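Local coordinates for IclR transcriptional regulator (Thermotoga maritima, PDB 1MKM), which probably binds DNA through a winged helix-turn-helix domain and acts as a zinc-containing transcription factor of the IclR family, at residues B[140-145]-B[177-182]. Sequence-based numbering, arbitrary orientation.
Sequences KSILAF and ELEKIR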
loop_
_atom_site.group_PDB
_atom_site.type_symbol
_atom_site.label_atom_id
_atom_site.label_comp_id
_atom_site.label_asym_id
_atom_site.label_seq_id
_atom_site.Cartn_x
_atom_site.Cartn_y
_atom_site.Cartn_z
ATOM N N LYS B 140 35.204 8.196 -17.057
ATOM C CA LYS B 140 36.595 8.082 -17.479
ATOM C C LYS B 140 36.692 6.991 -18.530
ATOM O O LYS B 140 37.466 7.090 -19.473
ATOM C CB LYS B 140 37.488 7.754 -16.281
ATOM C CG LYS B 140 37.480 8.842 -15.221
ATOM C CD LYS B 140 38.313 8.482 -14.008
ATOM C CE LYS B 140 37.708 7.318 -13.244
ATOM N NZ LYS B 140 38.432 7.078 -11.961
ATOM N N SER B 141 35.897 5.944 -18.363
ATOM C CA SER B 141 35.878 4.852 -19.325
ATOM C C SER B 141 35.603 5.450 -20.714
ATOM O O SER B 141 36.065 4.931 -21.728
ATOM C CB SER B 141 34.782 3.850 -18.938
ATOM O OG SER B 141 34.881 2.627 -19.646
ATOM N N ILE B 142 34.854 6.551 -20.757
ATOM C CA ILE B 142 34.533 7.209 -22.026
ATOM C C ILE B 142 35.655 8.160 -22.426
ATOM O O ILE B 142 35.970 8.301 -23.612
ATOM C CB ILE B 142 33.205 8.005 -21.940
ATOM C CG1 ILE B 142 32.024 7.037 -21.820
ATOM C CG2 ILE B 142 33.041 8.895 -23.174
ATOM C CD1 ILE B 142 30.692 7.716 -21.578
ATOM N N LEU B 143 36.253 8.810 -21.430
ATOM C CA LEU B 143 37.357 9.736 -21.662
ATOM C C LEU B 143 38.646 8.993 -21.982
ATOM O O LEU B 143 39.698 9.608 -22.161
ATOM C CB LEU B 143 37.587 10.611 -20.431
ATOM C CG LEU B 143 36.893 11.973 -20.426
ATOM C CD1 LEU B 143 37.251 12.745 -19.152
ATOM C CD2 LEU B 143 37.334 12.742 -21.665
ATOM N N ALA B 144 38.561 7.668 -22.045
ATOM C CA ALA B 144 39.726 6.845 -22.333
ATOM C C ALA B 144 39.691 6.341 -23.762
ATOM O O ALA B 144 40.429 5.426 -24.118
ATOM C CB ALA B 144 39.785 5.664 -21.371
ATOM N N PHE B 145 38.823 6.929 -24.576
ATOM C CA PHE B 145 38.710 6.525 -25.970
ATOM C C PHE B 145 38.300 7.665 -26.887
ATOM O O PHE B 145 38.131 7.467 -28.092
ATOM C CB PHE B 145 37.729 5.355 -26.121
ATOM C CG PHE B 145 38.273 4.042 -25.630
ATOM C CD1 PHE B 145 38.245 3.722 -24.276
ATOM C CD2 PHE B 145 38.856 3.143 -26.523
ATOM C CE1 PHE B 145 38.790 2.529 -23.816
ATOM C CE2 PHE B 145 39.402 1.946 -26.074
ATOM C CZ PHE B 145 39.370 1.639 -24.716
ATOM N N GLU B 177 46.039 8.149 -15.756
ATOM C CA GLU B 177 44.901 7.392 -15.248
ATOM C C GLU B 177 44.109 6.833 -16.424
ATOM O O GLU B 177 43.863 5.626 -16.504
ATOM C CB GLU B 177 44.014 8.311 -14.408
ATOM C CG GLU B 177 43.482 7.685 -13.137
ATOM C CD GLU B 177 42.326 6.741 -13.380
ATOM O OE1 GLU B 177 42.469 5.809 -14.203
ATOM O OE2 GLU B 177 41.273 6.937 -12.735
ATOM N N LEU B 178 43.736 7.715 -17.347
ATOM C CA LEU B 178 42.975 7.316 -18.525
ATOM C C LEU B 178 43.665 6.220 -19.329
ATOM O O LEU B 178 43.014 5.301 -19.833
ATOM C CB LEU B 178 42.717 8.521 -19.442
ATOM C CG LEU B 178 41.822 9.659 -18.936
ATOM C CD1 LEU B 178 41.573 10.654 -20.059
ATOM C CD2 LEU B 178 40.504 9.095 -18.448
ATOM N N GLU B 179 44.985 6.311 -19.452
ATOM C CA GLU B 179 45.728 5.320 -20.214
ATOM C C GLU B 179 45.656 3.960 -19.529
ATOM O O GLU B 179 45.496 2.928 -20.189
ATOM C CB GLU B 179 47.180 5.766 -20.382
ATOM C CG GLU B 179 47.829 5.230 -21.644
ATOM C CD GLU B 179 49.089 5.983 -22.006
ATOM O OE1 GLU B 179 50.051 5.947 -21.210
ATOM O OE2 GLU B 179 49.114 6.615 -23.084
ATOM N N LYS B 180 45.773 3.962 -18.203
ATOM C CA LYS B 180 45.688 2.725 -17.437
ATOM C C LYS B 180 44.375 2.076 -17.855
ATOM O O LYS B 180 44.286 0.865 -18.059
ATOM C CB LYS B 180 45.624 3.016 -15.936
ATOM C CG LYS B 180 46.500 4.151 -15.445
ATOM C CD LYS B 180 46.426 4.223 -13.924
ATOM C CE LYS B 180 46.998 5.510 -13.361
ATOM N NZ LYS B 180 46.755 5.575 -11.892
ATOM N N ILE B 181 43.353 2.914 -17.976
ATOM C CA ILE B 181 42.029 2.461 -18.363
ATOM C C ILE B 181 42.079 1.870 -19.764
ATOM O O ILE B 181 41.493 0.815 -20.020
ATOM C CB ILE B 181 41.025 3.629 -18.297
ATOM C CG1 ILE B 181 40.949 4.147 -16.857
ATOM C CG2 ILE B 181 39.657 3.177 -18.768
ATOM C CD1 ILE B 181 40.211 5.455 -16.710
ATOM N N ARG B 182 42.785 2.540 -20.671
ATOM C CA ARG B 182 42.909 2.036 -22.033
ATOM C C ARG B 182 43.558 0.660 -21.918
ATOM O O ARG B 182 43.213 -0.274 -22.648
ATOM C CB ARG B 182 43.797 2.961 -22.868
ATOM C CG ARG B 182 43.411 4.431 -22.786
ATOM C CD ARG B 182 44.338 5.301 -23.639
ATOM N NE ARG B 182 44.036 6.725 -23.504
ATOM C CZ ARG B 182 44.666 7.688 -24.165
ATOM N NH1 ARG B 182 45.639 7.381 -25.014
ATOM N NH2 ARG B 182 44.327 8.959 -23.981
#
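In the C-terminal, GAF-like domain of this IclR-family regulator, helix 137-143 and the turn after it pack against helix 171-184 through Lys-140, Ala-144, Leu-178 and Ile-181. The backbones come nearest at Ala-144 and Leu-178, whose CA atoms lie 5.0 Å apart. This closeness suits the small methyl of Ala-144: its CB sits 3.6 Å from CG2 of Ile-181 and also touches the carbonyl O of Leu-178. With CG1 beside the backbone N (chi1 -61°), Ile-181 sends its two branches to different neighbours, CG2 to Ala-144 and CD1 to CB of Lys-140, at 3.6 Å. Leu-178 reaches across with both methyls, CD2 lying 3.8 Å and CD1 4.0 Å from CB of Leu-143. Beyond its CB, Lys-140 bends at chi3 (-67°) and crosses the Glu-177 side chain at about a right angle; its NZ makes a salt bridge of 2.9 Å with Glu-177 OE2. NZ, whose position is less certain, also forms a salt bridge with Glu-192, its stronger polar partner, and a hydrogen bond with Val-188 O. The Lys-140 side chain lies about 5 Å from that of Asp-189, a zinc ligand in a structure of this protein. At the other end, CG of Arg-182 lies 3.4 Å from the carbonyl O of Ala-144. Leu-151 of helix 148-157 touches Leu-143, Leu-178 and Arg-182. Ser-141 and Ile-142, directed away from 177-182, touch Pro-203 and Pro-211 of strands 197-205 and 211-220, placing helix 137-143 between sheet and helix 171-184.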